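Local coordinates for protein restriction endonuclease AspBHI (Azoarcus sp., PDB 4OC8) that cleaves DNA in a modification-dependent manner, as a restriction endonuclease that assembles into a tetramer, at residues Gly100-Phe108 against Gln166-Ile174; Glu329-Val339 against Pro353-Ile362. One frame throughout, in Å; residues are numbered along the deposited sequence.

In the fold
The two contacts illustrate how a two-part restriction enzyme holds its parts together by different means. Interaction 1 packs a helix on a long strand in the N-terminal, PUA-like part. Interaction 2 pairs parallel strands in the PDDEXK-type endonuclease part, which is consistent with a nuclease role. They lie on opposite sides of the chain's centre, with their own centres about 34 Å apart and their nearest atoms about 17 Å apart, so neither touches the other. Apolar and aromatic side-chain packing makes up most of the first, and backbone hydrogen bonding dominates the second. Both nevertheless reach the second subunit, through Tyr168 among others in interaction 1 and Pro353 and Ile355 in interaction 2.

Interaction 1: residues Gly100-Phe108 against Gln166-Ile174; sequences GNQLLRQIF and QNYKAVFTI
A helix laid against a sheet strand in the N-terminal, PUA-like part of the enzyme brings Asn101, Leu104 and Phe108 onto Tyr168, Ala170 and Phe172. The axes of the two segments approach to 9.4 Å, their directions 46° apart. At the start of the helix, the Asn101 amide stands nearly perpendicular to the Tyr168 ring and sets OD1 at the ring's edge, 3.6 Å from Tyr168 CD2, while Asn101 ND2 is hydrogen-bonded to Leu93 O. Farther along the ring, the Tyr168 hydroxyl lies near Arg105 CB, and its polar partners are His94 and Trp157 of the second subunit. A phenylalanine in place of Tyr168 would probably leave both His94 NE2 and that Trp157 NE1 without this partner, weakening a link across the subunit boundary. Leu104 fills the middle, its CD1 4.2 Å from Tyr168 CB and its CD2 near Ala170 CB. On Phe172, CG opposite the carbonyl carbon (chi1 -64°) swings the ring to the helix, where Leu104 CD2 meets its edge. In an offset edge-to-face pair, centroids 5.4 Å apart, the edge of Phe108 is turned to the face of Phe172, and Phe108 CZ also lies 3.5 Å from Val171 O.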
loop_
_atom_site.group_PDB
_atom_site.type_symbol
_atom_site.label_atom_id
_atom_site.label_comp_id
_atom_site.label_asym_id
_atom_site.label_seq_id
_atom_site.Cartn_x
_atom_site.Cartn_y
_atom_site.Cartn_z
ATOM N N GLY A 100 -7.941 2.422 -33.259
ATOM C CA GLY A 100 -7.993 2.872 -31.877
ATOM C C GLY A 100 -6.643 3.039 -31.198
ATOM O O GLY A 100 -6.425 3.991 -30.436
ATOM N N ASN A 101 -5.731 2.111 -31.464
ATOM C CA ASN A 101 -4.402 2.201 -30.891
ATOM C C ASN A 101 -3.652 3.407 -31.432
ATOM O O ASN A 101 -2.977 4.095 -30.674
ATOM C CB ASN A 101 -3.602 0.911 -31.104
ATOM C CG ASN A 101 -4.059 -0.219 -30.198
ATOM O OD1 ASN A 101 -4.698 0.010 -29.169
ATOM N ND2 ASN A 101 -3.724 -1.447 -30.573
ATOM N N GLN A 102 -3.771 3.664 -32.735
ATOM C CA GLN A 102 -3.150 4.843 -33.338
ATOM C C GLN A 102 -3.679 6.123 -32.691
ATOM O O GLN A 102 -2.924 7.049 -32.397
ATOM C CB GLN A 102 -3.406 4.887 -34.844
ATOM C CG GLN A 102 -2.161 4.708 -35.692
ATOM C CD GLN A 102 -1.053 5.686 -35.330
ATOM O OE1 GLN A 102 0.121 5.314 -35.270
ATOM N NE2 GLN A 102 -1.422 6.946 -35.094
ATOM N N LEU A 103 -4.988 6.157 -32.470
ATOM C CA LEU A 103 -5.621 7.265 -31.780
ATOM C C LEU A 103 -5.029 7.464 -30.393
ATOM O O LEU A 103 -4.623 8.572 -30.049
ATOM C CB LEU A 103 -7.128 7.043 -31.677
ATOM C CG LEU A 103 -7.947 7.648 -32.813
ATOM C CD1 LEU A 103 -9.427 7.444 -32.564
ATOM C CD2 LEU A 103 -7.619 9.127 -32.956
ATOM N N LEU A 104 -4.988 6.392 -29.603
ATOM C CA LEU A 104 -4.439 6.460 -28.250
ATOM C C LEU A 104 -3.010 6.993 -28.272
ATOM O O LEU A 104 -2.627 7.867 -27.477
ATOM C CB LEU A 104 -4.479 5.081 -27.590
ATOM C CG LEU A 104 -5.865 4.591 -27.167
ATOM C CD1 LEU A 104 -5.801 3.176 -26.610
ATOM C CD2 LEU A 104 -6.473 5.537 -26.145
ATOM N N ARG A 105 -2.235 6.473 -29.212
ATOM C CA ARG A 105 -0.842 6.832 -29.337
ATOM C C ARG A 105 -0.730 8.313 -29.617
ATOM O O ARG A 105 0.083 9.003 -29.018
ATOM C CB ARG A 105 -0.192 6.048 -30.471
ATOM C CG ARG A 105 1.212 6.499 -30.759
ATOM C CD ARG A 105 1.664 6.079 -32.127
ATOM N NE ARG A 105 3.069 6.411 -32.325
ATOM C CZ ARG A 105 3.758 6.097 -33.417
ATOM N NH1 ARG A 105 3.164 5.444 -34.410
ATOM N NH2 ARG A 105 5.038 6.436 -33.517
ATOM N N GLN A 106 -1.566 8.797 -30.526
ATOM C CA GLN A 106 -1.508 10.192 -30.947
ATOM C C GLN A 106 -1.919 11.132 -29.812
ATOM O O GLN A 106 -1.269 12.142 -29.569
ATOM C CB GLN A 106 -2.385 10.407 -32.185
ATOM C CG GLN A 106 -2.104 11.699 -32.930
ATOM C CD GLN A 106 -0.630 11.881 -33.271
ATOM O OE1 GLN A 106 0.047 12.752 -32.716
ATOM N NE2 GLN A 106 -0.129 11.063 -34.194
ATOM N N ILE A 107 -2.997 10.780 -29.120
ATOM C CA ILE A 107 -3.477 11.538 -27.971
ATOM C C ILE A 107 -2.428 11.639 -26.862
ATOM O O ILE A 107 -2.142 12.734 -26.364
ATOM C CB ILE A 107 -4.754 10.904 -27.402
ATOM C CG1 ILE A 107 -5.910 11.081 -28.383
ATOM C CG2 ILE A 107 -5.112 11.513 -26.066
ATOM C CD1 ILE A 107 -7.189 10.437 -27.913
ATOM N N PHE A 108 -1.849 10.506 -26.472
ATOM C CA PHE A 108 -0.816 10.546 -25.436
ATOM C C PHE A 108 0.449 11.260 -25.909
ATOM O O PHE A 108 1.150 11.901 -25.117
ATOM C CB PHE A 108 -0.532 9.148 -24.877
ATOM C CG PHE A 108 -1.583 8.675 -23.918
ATOM C CD1 PHE A 108 -2.724 8.038 -24.378
ATOM C CD2 PHE A 108 -1.452 8.911 -22.559
ATOM C CE1 PHE A 108 -3.709 7.627 -23.499
ATOM C CE2 PHE A 108 -2.432 8.502 -21.675
ATOM C CZ PHE A 108 -3.561 7.860 -22.146
ATOM N N GLN A 166 0.921 -7.641 -29.062
ATOM C CA GLN A 166 0.905 -6.433 -28.234
ATOM C C GLN A 166 -0.417 -5.680 -28.242
ATOM O O GLN A 166 -1.087 -5.583 -29.272
ATOM C CB GLN A 166 2.000 -5.480 -28.674
ATOM C CG GLN A 166 3.350 -5.801 -28.111
ATOM C CD GLN A 166 4.400 -4.904 -28.691
ATOM O OE1 GLN A 166 4.315 -4.520 -29.857
ATOM N NE2 GLN A 166 5.393 -4.545 -27.885
ATOM N N ASN A 167 -0.778 -5.135 -27.084
ATOM C CA ASN A 167 -1.968 -4.297 -26.977
ATOM C C ASN A 167 -1.766 -3.187 -25.954
ATOM O O ASN A 167 -0.963 -3.318 -25.039
ATOM C CB ASN A 167 -3.197 -5.131 -26.623
ATOM C CG ASN A 167 -4.490 -4.368 -26.821
ATOM O OD1 ASN A 167 -4.565 -3.467 -27.654
ATOM N ND2 ASN A 167 -5.514 -4.718 -26.052
ATOM N N TYR A 168 -2.499 -2.092 -26.108
ATOM C CA TYR A 168 -2.323 -0.931 -25.245
ATOM C C TYR A 168 -3.144 -1.017 -23.974
ATOM O O TYR A 168 -4.298 -1.453 -23.987
ATOM C CB TYR A 168 -2.703 0.345 -25.995
ATOM C CG TYR A 168 -1.554 1.032 -26.697
ATOM C CD1 TYR A 168 -0.294 1.091 -26.117
ATOM C CD2 TYR A 168 -1.732 1.624 -27.943
ATOM C CE1 TYR A 168 0.755 1.724 -26.756
ATOM C CE2 TYR A 168 -0.689 2.255 -28.591
ATOM C CZ TYR A 168 0.550 2.306 -27.992
ATOM O OH TYR A 168 1.591 2.941 -28.634
ATOM N N LYS A 169 -2.529 -0.610 -22.873
ATOM C CA LYS A 169 -3.255 -0.292 -21.658
ATOM C C LYS A 169 -3.071 1.197 -21.425
ATOM O O LYS A 169 -1.940 1.681 -21.260
ATOM C CB LYS A 169 -2.740 -1.082 -20.455
ATOM C CG LYS A 169 -3.609 -0.890 -19.217
ATOM C CD LYS A 169 -2.994 -1.488 -17.962
ATOM C CE LYS A 169 -1.787 -0.691 -17.515
ATOM N NZ LYS A 169 -1.378 -1.063 -16.142
ATOM N N ALA A 170 -4.188 1.916 -21.442
ATOM C CA ALA A 170 -4.197 3.367 -21.317
ATOM C C ALA A 170 -4.835 3.787 -20.005
ATOM O O ALA A 170 -5.872 3.244 -19.602
ATOM C CB ALA A 170 -4.950 3.980 -22.478
ATOM N N VAL A 171 -4.211 4.755 -19.340
ATOM C CA VAL A 171 -4.752 5.306 -18.101
ATOM C C VAL A 171 -5.321 6.705 -18.330
ATOM O O VAL A 171 -4.637 7.592 -18.842
ATOM C CB VAL A 171 -3.689 5.350 -16.978
ATOM C CG1 VAL A 171 -4.282 5.930 -15.707
ATOM C CG2 VAL A 171 -3.139 3.961 -16.713
ATOM N N PHE A 172 -6.584 6.884 -17.964
ATOM C CA PHE A 172 -7.227 8.192 -18.018
ATOM C C PHE A 172 -7.678 8.577 -16.617
ATOM O O PHE A 172 -7.756 7.728 -15.729
ATOM C CB PHE A 172 -8.434 8.171 -18.964
ATOM C CG PHE A 172 -8.076 7.909 -20.398
ATOM C CD1 PHE A 172 -7.836 8.958 -21.270
ATOM C CD2 PHE A 172 -7.981 6.613 -20.876
ATOM C CE1 PHE A 172 -7.504 8.717 -22.598
ATOM C CE2 PHE A 172 -7.649 6.367 -22.200
ATOM C CZ PHE A 172 -7.408 7.423 -23.060
ATOM N N THR A 173 -7.968 9.858 -16.418
ATOM C CA THR A 173 -8.548 10.317 -15.160
ATOM C C THR A 173 -9.811 11.131 -15.426
ATOM O O THR A 173 -9.795 12.067 -16.225
ATOM C CB THR A 173 -7.556 11.166 -14.339
ATOM O OG1 THR A 173 -6.474 10.341 -13.884
ATOM C CG2 THR A 173 -8.251 11.778 -13.138
ATOM N N ILE A 174 -10.903 10.750 -14.770
ATOM C CA ILE A 174 -12.149 11.502 -14.824
ATOM C C ILE A 174 -12.011 12.822 -14.067
ATOM O O ILE A 174 -11.727 12.827 -12.865
ATOM C CB ILE A 174 -13.291 10.718 -14.170
ATOM C CG1 ILE A 174 -13.359 9.297 -14.730
ATOM C CG2 ILE A 174 -14.600 11.437 -14.358
ATOM C CD1 ILE A 174 -13.613 9.239 -16.205
#

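Interaction 2: residues Glu329-Val339 against Pro353-Ile362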
loop_
_atom_site.group_PDB
_atom_site.type_symbol
_atom_site.label_atom_id
_atom_site.label_comp_id
_atom_site.label_asym_id
_atom_site.label_seq_id
_atom_site.Cartn_x
_atom_site.Cartn_y
_atom_site.Cartn_z
ATOM N N GLU A 329 -1.056 -3.868 12.554
ATOM C CA GLU A 329 -1.798 -2.802 11.891
ATOM C C GLU A 329 -3.099 -3.297 11.283
ATOM O O GLU A 329 -4.138 -2.648 11.411
ATOM C CB GLU A 329 -0.938 -2.134 10.815
ATOM C CG GLU A 329 0.476 -1.806 11.271
ATOM C CD GLU A 329 0.520 -0.890 12.479
ATOM O OE1 GLU A 329 -0.413 -0.075 12.652
ATOM O OE2 GLU A 329 1.494 -0.989 13.255
ATOM N N PHE A 330 -3.045 -4.447 10.621
ATOM C CA PHE A 330 -4.247 -5.012 10.018
ATOM C C PHE A 330 -4.214 -6.537 9.849
ATOM O O PHE A 330 -3.251 -7.202 10.236
ATOM C CB PHE A 330 -4.547 -4.325 8.682
ATOM C CG PHE A 330 -3.522 -4.581 7.615
ATOM C CD1 PHE A 330 -2.307 -3.907 7.620
ATOM C CD2 PHE A 330 -3.780 -5.485 6.596
ATOM C CE1 PHE A 330 -1.365 -4.136 6.633
ATOM C CE2 PHE A 330 -2.847 -5.718 5.606
ATOM C CZ PHE A 330 -1.637 -5.042 5.622
ATOM N N GLY A 331 -5.285 -7.080 9.279
ATOM C CA GLY A 331 -5.372 -8.503 9.019
ATOM C C GLY A 331 -5.955 -8.813 7.651
ATOM O O GLY A 331 -6.791 -8.068 7.146
ATOM N N VAL A 332 -5.502 -9.907 7.046
ATOM C CA VAL A 332 -6.057 -10.389 5.787
ATOM C C VAL A 332 -6.698 -11.753 6.011
ATOM O O VAL A 332 -6.104 -12.631 6.632
ATOM C CB VAL A 332 -4.976 -10.543 4.688
ATOM C CG1 VAL A 332 -5.626 -10.822 3.341
ATOM C CG2 VAL A 332 -4.103 -9.313 4.603
ATOM N N LEU A 333 -7.916 -11.921 5.511
ATOM C CA LEU A 333 -8.612 -13.194 5.604
ATOM C C LEU A 333 -8.887 -13.718 4.215
ATOM O O LEU A 333 -9.719 -13.171 3.496
ATOM C CB LEU A 333 -9.927 -13.047 6.366
ATOM C CG LEU A 333 -10.780 -14.315 6.435
ATOM C CD1 LEU A 333 -11.095 -14.664 7.875
ATOM C CD2 LEU A 333 -12.062 -14.159 5.635
ATOM N N VAL A 334 -8.185 -14.779 3.836
ATOM C CA VAL A 334 -8.404 -15.416 2.545
ATOM C C VAL A 334 -9.285 -16.648 2.723
ATOM O O VAL A 334 -9.058 -17.454 3.616
ATOM C CB VAL A 334 -7.070 -15.812 1.890
ATOM C CG1 VAL A 334 -7.312 -16.513 0.562
ATOM C CG2 VAL A 334 -6.193 -14.585 1.704
ATOM N N THR A 335 -10.302 -16.782 1.883
ATOM C CA THR A 335 -11.196 -17.926 1.971
ATOM C C THR A 335 -11.724 -18.345 0.607
ATOM O O THR A 335 -12.037 -17.504 -0.239
ATOM C CB THR A 335 -12.391 -17.646 2.900
ATOM O OG1 THR A 335 -13.359 -18.694 2.755
ATOM C CG2 THR A 335 -13.037 -16.317 2.551
ATOM N N THR A 336 -11.823 -19.655 0.405
ATOM C CA THR A 336 -12.405 -20.202 -0.815
ATOM C C THR A 336 -13.932 -20.237 -0.729
ATOM O O THR A 336 -14.598 -20.808 -1.587
ATOM C CB THR A 336 -11.867 -21.614 -1.114
ATOM O OG1 THR A 336 -11.782 -22.367 0.105
ATOM C CG2 THR A 336 -10.489 -21.528 -1.747
ATOM N N SER A 337 -14.477 -19.624 0.317
ATOM C CA SER A 337 -15.918 -19.511 0.473
ATOM C C SER A 337 -16.301 -18.053 0.681
ATOM O O SER A 337 -15.568 -17.153 0.280
ATOM C CB SER A 337 -16.376 -20.341 1.665
ATOM O OG SER A 337 -17.751 -20.143 1.929
ATOM N N TYR A 338 -17.449 -17.825 1.311
ATOM C CA TYR A 338 -17.917 -16.470 1.586
ATOM C C TYR A 338 -18.013 -16.199 3.086
ATOM O O TYR A 338 -18.043 -17.125 3.896
ATOM C CB TYR A 338 -19.281 -16.242 0.941
ATOM C CG TYR A 338 -20.436 -16.858 1.705
ATOM C CD1 TYR A 338 -20.660 -18.230 1.681
ATOM C CD2 TYR A 338 -21.309 -16.066 2.441
ATOM C CE1 TYR A 338 -21.714 -18.797 2.375
ATOM C CE2 TYR A 338 -22.365 -16.623 3.135
ATOM C CZ TYR A 338 -22.567 -17.987 3.097
ATOM O OH TYR A 338 -23.619 -18.539 3.795
ATOM N N VAL A 339 -18.050 -14.921 3.447
ATOM C CA VAL A 339 -18.256 -14.503 4.828
ATOM C C VAL A 339 -19.722 -14.123 5.031
ATOM O O VAL A 339 -20.260 -13.314 4.274
ATOM C CB VAL A 339 -17.378 -13.292 5.173
ATOM C CG1 VAL A 339 -17.622 -12.850 6.603
ATOM C CG2 VAL A 339 -15.916 -13.626 4.955
ATOM N N PRO A 353 -9.714 -3.323 10.947
ATOM C CA PRO A 353 -8.863 -3.258 9.755
ATOM C C PRO A 353 -8.625 -4.643 9.160
ATOM O O PRO A 353 -7.495 -5.126 9.162
ATOM C CB PRO A 353 -7.556 -2.666 10.295
ATOM C CG PRO A 353 -7.527 -3.057 11.718
ATOM C CD PRO A 353 -8.956 -3.091 12.187
ATOM N N VAL A 354 -9.680 -5.270 8.650
ATOM C CA VAL A 354 -9.579 -6.633 8.132
ATOM C C VAL A 354 -10.010 -6.729 6.675
ATOM O O VAL A 354 -11.151 -6.423 6.343
ATOM C CB VAL A 354 -10.431 -7.610 8.964
ATOM C CG1 VAL A 354 -10.582 -8.934 8.242
ATOM C CG2 VAL A 354 -9.814 -7.817 10.328
ATOM N N ILE A 355 -9.094 -7.156 5.810
ATOM C CA ILE A 355 -9.405 -7.389 4.400
ATOM C C ILE A 355 -10.075 -8.743 4.233
ATOM O O ILE A 355 -9.576 -9.748 4.724
ATOM C CB ILE A 355 -8.139 -7.391 3.526
ATOM C CG1 ILE A 355 -7.385 -6.070 3.665
ATOM C CG2 ILE A 355 -8.496 -7.647 2.073
ATOM C CD1 ILE A 355 -6.067 -6.052 2.941
ATOM N N LEU A 356 -11.204 -8.769 3.535
ATOM C CA LEU A 356 -11.933 -10.011 3.318
ATOM C C LEU A 356 -11.818 -10.471 1.870
ATOM O O LEU A 356 -12.548 -10.000 0.997
ATOM C CB LEU A 356 -13.408 -9.854 3.707
ATOM C CG LEU A 356 -13.717 -9.498 5.166
ATOM C CD1 LEU A 356 -15.185 -9.164 5.325
ATOM C CD2 LEU A 356 -13.322 -10.639 6.092
ATOM N N THR A 357 -10.901 -11.401 1.628
ATOM C CA THR A 357 -10.700 -11.964 0.302
ATOM C C THR A 357 -11.527 -13.231 0.148
ATOM O O THR A 357 -11.167 -14.279 0.676
ATOM C CB THR A 357 -9.224 -12.314 0.075
ATOM O OG1 THR A 357 -8.403 -11.242 0.545
ATOM C CG2 THR A 357 -8.947 -12.549 -1.395
ATOM N N THR A 358 -12.635 -13.129 -0.576
ATOM C CA THR A 358 -13.529 -14.261 -0.774
ATOM C C THR A 358 -13.247 -14.973 -2.091
ATOM O O THR A 358 -12.282 -14.650 -2.782
ATOM C CB THR A 358 -14.997 -13.819 -0.727
ATOM O OG1 THR A 358 -15.291 -12.987 -1.857
ATOM C CG2 THR A 358 -15.261 -13.047 0.550
ATOM N N ALA A 359 -14.096 -15.936 -2.435
ATOM C CA ALA A 359 -13.873 -16.785 -3.600
ATOM C C ALA A 359 -13.785 -15.999 -4.911
ATOM O O ALA A 359 -12.898 -16.246 -5.734
ATOM C CB ALA A 359 -14.949 -17.854 -3.690
ATOM N N GLN A 360 -14.705 -15.056 -5.100
ATOM C CA GLN A 360 -14.697 -14.213 -6.289
ATOM C C GLN A 360 -13.373 -13.455 -6.382
ATOM O O GLN A 360 -12.780 -13.330 -7.460
ATOM C CB GLN A 360 -15.878 -13.239 -6.262
ATOM C CG GLN A 360 -15.963 -12.333 -7.475
ATOM C CD GLN A 360 -15.895 -13.100 -8.783
ATOM O OE1 GLN A 360 -16.586 -14.102 -8.966
ATOM N NE2 GLN A 360 -15.052 -12.635 -9.698
ATOM N N ASP A 361 -12.903 -12.974 -5.238
ATOM C CA ASP A 361 -11.648 -12.245 -5.176
ATOM C C ASP A 361 -10.474 -13.135 -5.572
ATOM O O ASP A 361 -9.572 -12.704 -6.296
ATOM C CB ASP A 361 -11.450 -11.647 -3.784
ATOM C CG ASP A 361 -12.496 -10.596 -3.450
ATOM O OD1 ASP A 361 -12.940 -9.892 -4.383
ATOM O OD2 ASP A 361 -12.878 -10.473 -2.267
ATOM N N ILE A 362 -10.496 -14.382 -5.115
ATOM C CA ILE A 362 -9.475 -15.343 -5.512
ATOM C C ILE A 362 -9.519 -15.563 -7.024
ATOM O O ILE A 362 -8.479 -15.648 -7.680
ATOM C CB ILE A 362 -9.629 -16.685 -4.770
ATOM C CG1 ILE A 362 -9.436 -16.481 -3.267
ATOM C CG2 ILE A 362 -8.629 -17.708 -5.289
ATOM C CD1 ILE A 362 -9.526 -17.756 -2.464
#
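Gly331 and Leu333 bond to Ile355 from before and after its bridge partner Val332, in the parallel strands 330-335 and 354-357 of a beta-alpha-beta unit whose connecting helix is 341-349. Gly331 N donates to Pro353 O at 3.0 Å, and Gly331 O receives Ile355 N at 2.8 Å. Leu333 repeats the scheme, its N bonding to Ile355 O and its O accepting from Thr357 N; Thr335 N then closes the ladder on Thr357 O at 2.9 Å. The alternate residues Phe330, Val332 and Val334 turn their backbone bonds to strand 294-305, so both edges of strand 330-335 are engaged.

At the strand's end side chains join in. Thr335 OG1 lies opposite its own backbone N (chi1 169°), where it accepts from Ser337 N at 2.8 Å in an ST turn and is hydrogen-bonded to Lys305 O. Thr336 OG1 is hydrogen-bonded to Tyr307 O, Ser337 OG to Asn311 O and Thr358 OG1 to Gln227 O. The bond from Ala359 N to Ser337 O is weak, whereas Thr358 N reaches Asp361 OD2 at 3.2 Å, on the anti side of a carboxylate also in a salt bridge with Arg222 NH1.

Apolar groups fill in beside these bonds: Leu333 CD2 lies 3.8 Å from Leu356 CD2, and Val334 CG1 meets Ile362 CD1 at 4.0 Å. The backbone polarity of strand 330-335 is thus met chiefly by its two neighbouring strands, and the carboxylate, probably ionised beside Arg222, ties the first helical turn to Thr358, the N-cap residue just before it.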